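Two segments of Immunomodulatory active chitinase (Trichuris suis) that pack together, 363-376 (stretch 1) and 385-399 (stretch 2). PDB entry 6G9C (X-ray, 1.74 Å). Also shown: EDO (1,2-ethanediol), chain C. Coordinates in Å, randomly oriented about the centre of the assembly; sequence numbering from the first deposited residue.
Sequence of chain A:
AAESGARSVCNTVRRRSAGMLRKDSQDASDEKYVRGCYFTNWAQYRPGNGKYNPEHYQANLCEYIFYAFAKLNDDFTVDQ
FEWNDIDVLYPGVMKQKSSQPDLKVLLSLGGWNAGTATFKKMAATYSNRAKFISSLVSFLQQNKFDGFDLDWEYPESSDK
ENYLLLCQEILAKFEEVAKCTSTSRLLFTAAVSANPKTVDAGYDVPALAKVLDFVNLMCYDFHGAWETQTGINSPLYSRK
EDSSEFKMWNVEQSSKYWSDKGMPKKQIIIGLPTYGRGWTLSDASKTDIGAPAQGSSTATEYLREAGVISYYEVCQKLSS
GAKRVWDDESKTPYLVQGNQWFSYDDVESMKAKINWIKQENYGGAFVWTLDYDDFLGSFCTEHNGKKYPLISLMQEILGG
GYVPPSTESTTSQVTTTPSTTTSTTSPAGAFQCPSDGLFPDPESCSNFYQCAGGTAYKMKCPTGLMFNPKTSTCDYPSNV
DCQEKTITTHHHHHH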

ATOM      1  N   GLY A 363       4.851 -10.643  26.168  1.00 40.74           N
ATOM      2  CA  GLY A 363       4.020 -10.337  25.013  1.00 39.15           C
ATOM      3  C   GLY A 363       4.694 -10.573  23.682  1.00 36.75           C
ATOM      4  O   GLY A 363       4.016 -10.804  22.670  1.00 34.06           O
ATOM      5  N   GLY A 364       6.011 -10.508  23.651  1.00 34.70           N
ATOM      6  CA  GLY A 364       6.765 -10.760  22.436  1.00 32.95           C
ATOM      7  C   GLY A 364       8.138 -10.121  22.541  1.00 32.45           C
ATOM      8  O   GLY A 364       8.658  -9.913  23.643  1.00 30.26           O
ATOM      9  N   ALA A 365       8.689  -9.788  21.379  1.00 29.34           N
ATOM     10  CA  ALA A 365      10.025  -9.213  21.309  1.00 25.69           C
ATOM     11  C   ALA A 365      10.054  -8.129  20.251  1.00 26.22           C
ATOM     12  O   ALA A 365       9.246  -8.116  19.314  1.00 28.59           O
ATOM     13  N   PHE A 366      11.009  -7.218  20.408  1.00 22.85           N
ATOM     14  CA  PHE A 366      11.344  -6.277  19.357  1.00 25.34           C
ATOM     15  C   PHE A 366      12.858  -6.135  19.307  1.00 25.64           C
ATOM     16  O   PHE A 366      13.551  -6.377  20.304  1.00 27.28           O
ATOM     17  N   VAL A 367      13.376  -5.768  18.134  1.00 25.94           N
ATOM     18  CA  VAL A 367      14.815  -5.610  17.951  1.00 25.68           C
ATOM     19  C   VAL A 367      15.143  -4.151  17.653  1.00 23.27           C
ATOM     20  O   VAL A 367      14.464  -3.480  16.864  1.00 24.66           O
ATOM     21  N   TRP A 368      16.195  -3.668  18.287  1.00 22.24           N
ATOM     22  CA  TRP A 368      16.834  -2.400  17.935  1.00 21.45           C
ATOM     23  C   TRP A 368      18.245  -2.784  17.487  1.00 24.16           C
ATOM     24  O   TRP A 368      19.085  -3.074  18.338  1.00 22.87           O
ATOM     25  N   THR A 369      18.549  -2.823  16.181  1.00 22.21           N
ATOM     26  CA  THR A 369      17.766  -2.366  15.033  1.00 22.67           C
ATOM     27  C   THR A 369      17.854  -3.397  13.911  1.00 28.95           C
ATOM     28  O   THR A 369      18.636  -4.346  13.984  1.00 28.91           O
ATOM     29  N   LEU A 370      17.097  -3.169  12.835  1.00 23.92           N
ATOM     30  CA  LEU A 370      17.263  -4.008  11.651  1.00 27.80           C
ATOM     31  C   LEU A 370      18.655  -3.869  11.056  1.00 32.23           C
ATOM     32  O   LEU A 370      19.196  -4.833  10.502  1.00 29.03           O
ATOM     33  N   ASP A 371      19.245  -2.677  11.134  1.00 26.99           N
ATOM     34  CA  ASP A 371      20.454  -2.383  10.380  1.00 29.89           C
ATOM     35  C   ASP A 371      21.729  -2.758  11.121  1.00 28.27           C
ATOM     36  O   ASP A 371      22.815  -2.569  10.571  1.00 31.12           O
ATOM     37  N   TYR A 372      21.627  -3.294  12.337  1.00 25.40           N
ATOM     38  CA  TYR A 372      22.821  -3.768  13.033  1.00 28.96           C
ATOM     39  C   TYR A 372      23.055  -5.264  12.877  1.00 29.19           C
ATOM     40  O   TYR A 372      24.156  -5.742  13.175  1.00 28.19           O
ATOM     41  N   ASP A 373      22.045  -6.011  12.437  1.00 27.26           N
ATOM     42  CA  ASP A 373      22.193  -7.425  12.152  1.00 26.04           C
ATOM     43  C   ASP A 373      23.021  -7.600  10.878  1.00 26.48           C
ATOM     44  O   ASP A 373      23.256  -6.654  10.118  1.00 32.73           O
ATOM     45  N   ASP A 374      23.448  -8.830  10.629  1.00 28.89           N
ATOM     46  CA  ASP A 374      24.095  -9.171   9.355  1.00 30.54           C
ATOM     47  C   ASP A 374      23.002  -9.287   8.291  1.00 33.37           C
ATOM     48  O   ASP A 374      22.601 -10.373   7.880  1.00 33.87           O
ATOM     49  N   PHE A 375      22.481  -8.128   7.870  1.00 32.45           N
ATOM     50  CA  PHE A 375      21.278  -8.142   7.036  1.00 32.00           C
ATOM     51  C   PHE A 375      21.553  -8.547   5.591  1.00 38.69           C
ATOM     52  O   PHE A 375      20.616  -8.952   4.891  1.00 40.77           O
ATOM     53  N   LEU A 376      22.798  -8.459   5.124  1.00 35.82           N
ATOM     54  CA  LEU A 376      23.140  -9.015   3.818  1.00 41.86           C
ATOM     55  C   LEU A 376      23.677 -10.433   3.908  1.00 46.32           C
ATOM     56  O   LEU A 376      23.886 -11.064   2.868  1.00 45.33           O
ATOM     57  N   GLY A 385      26.094 -17.684   5.398  1.00 58.71           N
ATOM     58  CA  GLY A 385      25.501 -16.664   4.557  1.00 61.84           C
ATOM     59  C   GLY A 385      24.052 -16.353   4.849  1.00 54.08           C
ATOM     60  O   GLY A 385      23.409 -15.659   4.051  1.00 50.08           O
ATOM     61  N   LYS A 386      23.508 -16.876   5.942  1.00 46.05           N
ATOM     62  CA  LYS A 386      22.136 -16.570   6.308  1.00 51.13           C
ATOM     63  C   LYS A 386      21.985 -15.070   6.512  1.00 46.18           C
ATOM     64  O   LYS A 386      22.819 -14.430   7.165  1.00 41.60           O
ATOM     65  N   LYS A 387      20.935 -14.505   5.924  1.00 40.24           N
ATOM     66  CA  LYS A 387      20.582 -13.118   6.199  1.00 37.46           C
ATOM     67  C   LYS A 387      19.852 -13.033   7.529  1.00 36.30           C
ATOM     68  O   LYS A 387      19.055 -13.912   7.875  1.00 38.27           O
ATOM     69  N   TYR A 388      20.124 -11.959   8.266  1.00 33.07           N
ATOM     70  CA  TYR A 388      19.484 -11.692   9.550  1.00 30.45           C
ATOM     71  C   TYR A 388      19.629 -12.880  10.500  1.00 35.46           C
ATOM     72  O   TYR A 388      18.615 -13.445  10.949  1.00 30.74           O
ATOM     73  N   PRO A 389      20.855 -13.327  10.797  1.00 34.27           N
ATOM     74  CA  PRO A 389      21.000 -14.467  11.720  1.00 36.03           C
ATOM     75  C   PRO A 389      20.405 -14.189  13.094  1.00 34.22           C
ATOM     76  O   PRO A 389      19.907 -15.114  13.751  1.00 33.92           O
ATOM     77  N   LEU A 390      20.437 -12.937  13.543  1.00 28.01           N
ATOM     78  CA  LEU A 390      19.860 -12.598  14.840  1.00 29.49           C
ATOM     79  C   LEU A 390      18.345 -12.417  14.754  1.00 31.03           C
ATOM     80  O   LEU A 390      17.590 -13.062  15.489  1.00 30.41           O
ATOM     81  N   ILE A 391      17.885 -11.544  13.858  1.00 27.07           N
ATOM     82  CA  ILE A 391      16.479 -11.144  13.888  1.00 32.02           C
ATOM     83  C   ILE A 391      15.560 -12.279  13.430  1.00 30.51           C
ATOM     84  O   ILE A 391      14.426 -12.395  13.915  1.00 31.83           O
ATOM     85  N   SER A 392      16.039 -13.164  12.535  1.00 29.75           N
ATOM     86  CA  SER A 392      15.253 -14.327  12.118  1.00 31.43           C
ATOM     87  C   SER A 392      14.781 -15.178  13.287  1.00 34.59           C
ATOM     88  O   SER A 392      13.796 -15.913  13.140  1.00 35.87           O
ATOM     89  N   LEU A 393      15.483 -15.123  14.425  1.00 32.52           N
ATOM     90  CA  LEU A 393      15.141 -15.981  15.556  1.00 34.82           C
ATOM     91  C   LEU A 393      13.764 -15.667  16.126  1.00 35.74           C
ATOM     92  O   LEU A 393      13.165 -16.531  16.771  1.00 34.83           O
ATOM     93  N   MET A 394      13.266 -14.439  15.942  1.00 32.78           N
ATOM     94  CA  MET A 394      11.931 -14.106  16.434  1.00 32.69           C
ATOM     95  C   MET A 394      10.868 -14.939  15.723  1.00 31.82           C
ATOM     96  O   MET A 394      10.104 -15.677  16.357  1.00 37.38           O
ATOM     97  N   GLN A 395      10.822 -14.848  14.392  1.00 35.93           N
ATOM     98  CA  GLN A 395       9.910 -15.682  13.611  1.00 40.72           C
ATOM     99  C   GLN A 395      10.124 -17.167  13.891  1.00 43.31           C
ATOM    100  O   GLN A 395       9.159 -17.926  14.044  1.00 42.11           O
ATOM    101  N   GLU A 396      11.385 -17.604  13.955  1.00 38.97           N
ATOM    102  CA  GLU A 396      11.656 -19.038  14.025  1.00 44.40           C
ATOM    103  C   GLU A 396      11.209 -19.634  15.347  1.00 47.26           C
ATOM    104  O   GLU A 396      10.778 -20.790  15.382  1.00 46.04           O
ATOM    105  N   ILE A 397      11.303 -18.871  16.430  1.00 38.98           N
ATOM    106  CA  ILE A 397      11.000 -19.372  17.762  1.00 42.10           C
ATOM    107  C   ILE A 397       9.608 -18.955  18.219  1.00 45.74           C
ATOM    108  O   ILE A 397       8.862 -19.773  18.756  1.00 45.67           O
ATOM    109  N   LEU A 398       9.230 -17.691  18.011  1.00 45.57           N
ATOM    110  CA  LEU A 398       7.914 -17.238  18.442  1.00 46.15           C
ATOM    111  C   LEU A 398       6.823 -17.518  17.419  1.00 57.40           C
ATOM    112  O   LEU A 398       5.641 -17.405  17.757  1.00 58.24           O
ATOM    113  N   GLY A 399       7.180 -17.883  16.193  1.00 66.67           N
ATOM    114  CA  GLY A 399       6.202 -18.324  15.211  1.00 75.28           C
ATOM    115  C   GLY A 399       5.529 -17.201  14.446  1.00 80.00           C
ATOM    116  O   GLY A 399       4.560 -17.432  13.719  1.00 81.54           O
TER

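The two stretches meet in a mixed contact, in which a strand and a nearly antiparallel helix pack through small and medium apolar side chains, while beyond the strand a buried carboxylate, Asp373, binds the backbone where the second stretch turns into its helix. The axes of strand 364-368 and helix 392-398 approach to 9.5 Å at 169°, and the contact buries 720 Å².

Along the strand, side chains alternate: Ala365 and Val367 point toward the helix, Phe366 (p) and Trp368 (t) away. Ala365 CB lies 3.7 Å from Met394 SD and 4.2 Å from Leu398 CD1. Met394 (m, t, m) also brings CE to 4.0 Å from Val367 CG1. Val367 (m) places its other methyl, CG2, 3.8 Å from CD1 of Ile391 (m, t). Leu398 (m, t) closes this row near Gly364, whose backbone angles by themselves call for glycine.

After the cis peptide bond before Thr369, Leu370 (m, t) starts sideways, but its end comes nearer the second stretch: CD2 is 4.1 Å from both Ile391 CD1 and Tyr388 CE1. Ile391 thus bridges the strand and the loop that follows it.

Asp373 (t) points directly in and has the largest covered area of any residue here, 92 Å². Its OD2 accepts a hydrogen bond from Ile391 N at 2.8 Å, and its OD1 one from Leu390 N at 3.3 Å; a weak bond also links Leu390 N to OD2 at 3.2 Å. Two backbone amides ahead of the regular helix therefore find their acceptors in one carboxylate. OD1 additionally accepts from Asp374 N at 2.8 Å and lies 3.2 Å from Pro389 CD.

Next to it, Tyr388 N donates to Asp374 O at 3.0 Å. The Tyr388 side chain (m) leaves its CA pointing away, yet its ring covers Phe375: Phe375 CB sits over one face, 3.8 Å from the ring centroid in a CH-pi contact. Phe375 (p) carries its own ring away from the second stretch. Asp374 (t) packs CB 3.7 Å from Pro389 CD, and a water donates both to Asp374 OD2 (2.7 Å) and to Lys386 O (2.8 Å), bridging the stretches.

Trp368, which points away, and Tyr372 (m), which starts sideways but whose end leads away, share a 1,2-ethanediol, probably from the crystallisation liquor. Trp368 NE1 donates to EDO O1 at 2.8 Å, and Tyr372 OH is hydrogen-bonded to EDO O1 at 2.7 Å.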

ATOM      1  CB  ALA A 365      11.085 -10.283  20.976  1.00 26.22           C
ATOM      2  CB  PHE A 366      10.655  -4.919  19.564  1.00 25.40           C
ATOM      3  CG  PHE A 366      11.280  -4.065  20.647  1.00 25.16           C
ATOM      4  CD1 PHE A 366      12.313  -3.183  20.346  1.00 28.05           C
ATOM      5  CD2 PHE A 366      10.815  -4.126  21.958  1.00 22.90           C
ATOM      6  CE1 PHE A 366      12.878  -2.380  21.322  1.00 26.11           C
ATOM      7  CE2 PHE A 366      11.379  -3.343  22.939  1.00 23.87           C
ATOM      8  CZ  PHE A 366      12.412  -2.465  22.629  1.00 24.06           C
ATOM      9  CB  VAL A 367      15.387  -6.532  16.845  1.00 26.04           C
ATOM     10  CG1 VAL A 367      15.144  -7.977  17.201  1.00 28.66           C
ATOM     11  CG2 VAL A 367      14.755  -6.217  15.501  1.00 35.15           C
ATOM     12  CB  TRP A 368      16.844  -1.433  19.139  1.00 23.95           C
ATOM     13  CG  TRP A 368      17.575  -0.161  18.848  1.00 21.46           C
ATOM     14  CD1 TRP A 368      18.914   0.054  18.959  1.00 25.55           C
ATOM     15  CD2 TRP A 368      17.007   1.070  18.376  1.00 23.73           C
ATOM     16  NE1 TRP A 368      19.224   1.341  18.582  1.00 25.63           N
ATOM     17  CE2 TRP A 368      18.071   1.984  18.218  1.00 26.19           C
ATOM     18  CE3 TRP A 368      15.709   1.482  18.071  1.00 24.15           C
ATOM     19  CZ2 TRP A 368      17.877   3.283  17.759  1.00 26.16           C
ATOM     20  CZ3 TRP A 368      15.511   2.770  17.615  1.00 27.14           C
ATOM     21  CH2 TRP A 368      16.589   3.659  17.461  1.00 26.90           C
ATOM     22  CB  THR A 369      18.319  -1.066  14.417  1.00 28.34           C
ATOM     23  OG1 THR A 369      19.620  -1.344  13.884  1.00 32.60           O
ATOM     24  CG2 THR A 369      18.439   0.068  15.424  1.00 25.40           C
ATOM     25  CB  LEU A 370      16.226  -3.631  10.593  1.00 26.26           C
ATOM     26  CG  LEU A 370      14.774  -4.042  10.801  1.00 29.34           C
ATOM     27  CD1 LEU A 370      13.871  -3.133   9.966  1.00 29.61           C
ATOM     28  CD2 LEU A 370      14.569  -5.522  10.434  1.00 28.51           C
ATOM     29  CB  ASP A 371      20.497  -0.901  10.001  1.00 26.34           C
ATOM     30  CG  ASP A 371      20.193   0.008  11.186  1.00 32.08           C
ATOM     31  OD1 ASP A 371      21.124   0.284  11.977  1.00 31.19           O
ATOM     32  OD2 ASP A 371      19.023   0.428  11.321  1.00 28.88           O
ATOM     33  CB  TYR A 372      22.735  -3.448  14.521  1.00 26.76           C
ATOM     34  CG  TYR A 372      22.768  -1.987  14.885  1.00 25.92           C
ATOM     35  CD1 TYR A 372      23.489  -1.057  14.137  1.00 29.56           C
ATOM     36  CD2 TYR A 372      22.081  -1.540  16.007  1.00 24.62           C
ATOM     37  CE1 TYR A 372      23.520   0.301  14.523  1.00 30.45           C
ATOM     38  CE2 TYR A 372      22.098  -0.219  16.383  1.00 30.34           C
ATOM     39  CZ  TYR A 372      22.820   0.696  15.651  1.00 34.00           C
ATOM     40  OH  TYR A 372      22.810   2.011  16.076  1.00 33.91           O
ATOM     41  CB  ASP A 373      20.811  -8.057  11.990  1.00 28.23           C
ATOM     42  CG  ASP A 373      20.779  -9.560  12.228  1.00 30.45           C
ATOM     43  OD1 ASP A 373      21.827 -10.227  12.400  1.00 32.59           O
ATOM     44  OD2 ASP A 373      19.644 -10.090  12.222  1.00 29.41           O
ATOM     45  CB  ASP A 374      24.904 -10.458   9.503  1.00 30.80           C
ATOM     46  CG  ASP A 374      25.908 -10.690   8.354  1.00 39.54           C
ATOM     47  OD1 ASP A 374      26.322  -9.724   7.669  1.00 39.48           O
ATOM     48  OD2 ASP A 374      26.304 -11.863   8.154  1.00 37.95           O
ATOM     49  CB  PHE A 375      20.566  -6.779   7.078  1.00 30.46           C
ATOM     50  CG  PHE A 375      21.417  -5.627   6.640  1.00 33.83           C
ATOM     51  CD1 PHE A 375      22.201  -4.946   7.561  1.00 31.31           C
ATOM     52  CD2 PHE A 375      21.420  -5.212   5.312  1.00 35.85           C
ATOM     53  CE1 PHE A 375      22.987  -3.877   7.172  1.00 30.79           C
ATOM     54  CE2 PHE A 375      22.203  -4.139   4.908  1.00 39.09           C
ATOM     55  CZ  PHE A 375      22.990  -3.470   5.848  1.00 34.76           C
ATOM     56  CB  LEU A 376      24.184  -8.148   3.099  1.00 43.57           C
ATOM     57  CG  LEU A 376      23.871  -6.670   2.836  1.00 54.84           C
ATOM     58  CD1 LEU A 376      25.028  -6.038   2.054  1.00 61.13           C
ATOM     59  CD2 LEU A 376      22.538  -6.474   2.109  1.00 47.64           C
ATOM     60  CB  LYS A 386      21.747 -17.322   7.583  1.00 52.68           C
ATOM     61  CG  LYS A 386      20.276 -17.214   7.972  1.00 50.58           C
ATOM     62  CD  LYS A 386      20.006 -17.954   9.276  1.00 47.13           C
ATOM     63  CE  LYS A 386      18.525 -17.992   9.618  1.00 47.85           C
ATOM     64  NZ  LYS A 386      18.290 -18.724  10.902  1.00 46.38           N
ATOM     65  CB  LYS A 387      19.705 -12.540   5.084  1.00 38.53           C
ATOM     66  CG  LYS A 387      20.416 -12.455   3.733  1.00 44.94           C
ATOM     67  CD  LYS A 387      19.434 -12.261   2.588  1.00 55.63           C
ATOM     68  CE  LYS A 387      20.070 -12.645   1.263  1.00 70.54           C
ATOM     69  NZ  LYS A 387      20.196 -14.126   1.101  1.00 81.37           N
ATOM     70  CB  TYR A 388      18.016 -11.344   9.355  1.00 34.85           C
ATOM     71  CG  TYR A 388      17.749 -10.069   8.602  1.00 33.99           C
ATOM     72  CD1 TYR A 388      17.789  -8.841   9.260  1.00 29.26           C
ATOM     73  CD2 TYR A 388      17.422 -10.094   7.232  1.00 33.77           C
ATOM     74  CE1 TYR A 388      17.529  -7.673   8.596  1.00 30.27           C
ATOM     75  CE2 TYR A 388      17.161  -8.917   6.547  1.00 34.25           C
ATOM     76  CZ  TYR A 388      17.205  -7.710   7.250  1.00 30.81           C
ATOM     77  OH  TYR A 388      16.944  -6.521   6.605  1.00 32.33           O
ATOM     78  CB  PRO A 389      22.522 -14.673  11.789  1.00 32.33           C
ATOM     79  CG  PRO A 389      23.094 -13.322  11.457  1.00 32.93           C
ATOM     80  CD  PRO A 389      22.156 -12.742  10.432  1.00 32.39           C
ATOM     81  CB  LEU A 390      20.499 -11.318  15.395  1.00 29.85           C
ATOM     82  CG  LEU A 390      22.015 -11.321  15.583  1.00 32.78           C
ATOM     83  CD1 LEU A 390      22.449 -10.144  16.440  1.00 31.56           C
ATOM     84  CD2 LEU A 390      22.454 -12.624  16.197  1.00 35.10           C
ATOM     85  CB  ILE A 391      16.304  -9.848  13.071  1.00 28.48           C
ATOM     86  CG1 ILE A 391      17.144  -8.739  13.708  1.00 27.71           C
ATOM     87  CG2 ILE A 391      14.842  -9.395  13.041  1.00 25.38           C
ATOM     88  CD1 ILE A 391      17.195  -7.475  12.907  1.00 27.38           C
ATOM     89  CB  SER A 392      16.065 -15.251  11.186  1.00 37.24           C
ATOM     90  OG  SER A 392      16.508 -14.562  10.038  1.00 47.46           O
ATOM     91  CB  LEU A 393      16.201 -15.847  16.655  1.00 31.09           C
ATOM     92  CG  LEU A 393      17.563 -16.456  16.268  1.00 33.73           C
ATOM     93  CD1 LEU A 393      18.637 -16.097  17.282  1.00 34.58           C
ATOM     94  CD2 LEU A 393      17.451 -17.952  16.118  1.00 33.73           C
ATOM     95  CB  MET A 394      11.655 -12.606  16.259  1.00 30.13           C
ATOM     96  CG  MET A 394      12.455 -11.709  17.185  1.00 30.85           C
ATOM     97  SD  MET A 394      11.736 -10.049  17.315  1.00 31.08           S
ATOM     98  CE  MET A 394      11.844  -9.485  15.627  1.00 28.34           C
ATOM     99  CB  GLN A 395      10.111 -15.391  12.127  1.00 43.26           C
ATOM    100  CG  GLN A 395       8.855 -15.309  11.320  1.00 58.97           C
ATOM    101  CD  GLN A 395       8.146 -16.623  11.238  1.00 72.79           C
ATOM    102  OE1 GLN A 395       8.778 -17.678  11.193  1.00 78.86           O
ATOM    103  NE2 GLN A 395       6.817 -16.577  11.218  1.00 80.50           N
ATOM    104  CB  GLU A 396      13.140 -19.316  13.826  1.00 38.65           C
ATOM    105  CG  GLU A 396      13.620 -19.119  12.413  1.00 48.66           C
ATOM    106  CD  GLU A 396      15.129 -19.141  12.316  1.00 53.59           C
ATOM    107  OE1 GLU A 396      15.778 -19.672  13.247  1.00 55.97           O
ATOM    108  OE2 GLU A 396      15.666 -18.623  11.314  1.00 58.69           O
ATOM    109  CB  ILE A 397      12.077 -18.901  18.765  1.00 43.64           C
ATOM    110  CG1 ILE A 397      13.455 -19.438  18.362  1.00 45.99           C
ATOM    111  CG2 ILE A 397      11.714 -19.330  20.183  1.00 41.05           C
ATOM    112  CD1 ILE A 397      14.625 -18.788  19.103  1.00 40.01           C
ATOM    113  CB  LEU A 398       7.940 -15.743  18.771  1.00 38.68           C
ATOM    114  CG  LEU A 398       8.936 -15.322  19.862  1.00 38.31           C
ATOM    115  CD1 LEU A 398       8.955 -13.820  20.028  1.00 38.29           C
ATOM    116  CD2 LEU A 398       8.632 -16.013  21.186  1.00 39.37           C
TER
HETATM  117  C1  EDO C 501      22.539   2.019  19.651  1.00 30.07           C
HETATM  118  O1  EDO C 501      21.806   2.500  18.523  1.00 29.50           O
HETATM  119  C2  EDO C 501      23.964   2.506  19.448  1.00 46.85           C
HETATM  120  O2  EDO C 501      24.036   3.937  19.481  1.00 58.43           O
HETATM  121  O   HOH W   1      25.190 -14.223   8.621  1.00 36.08           O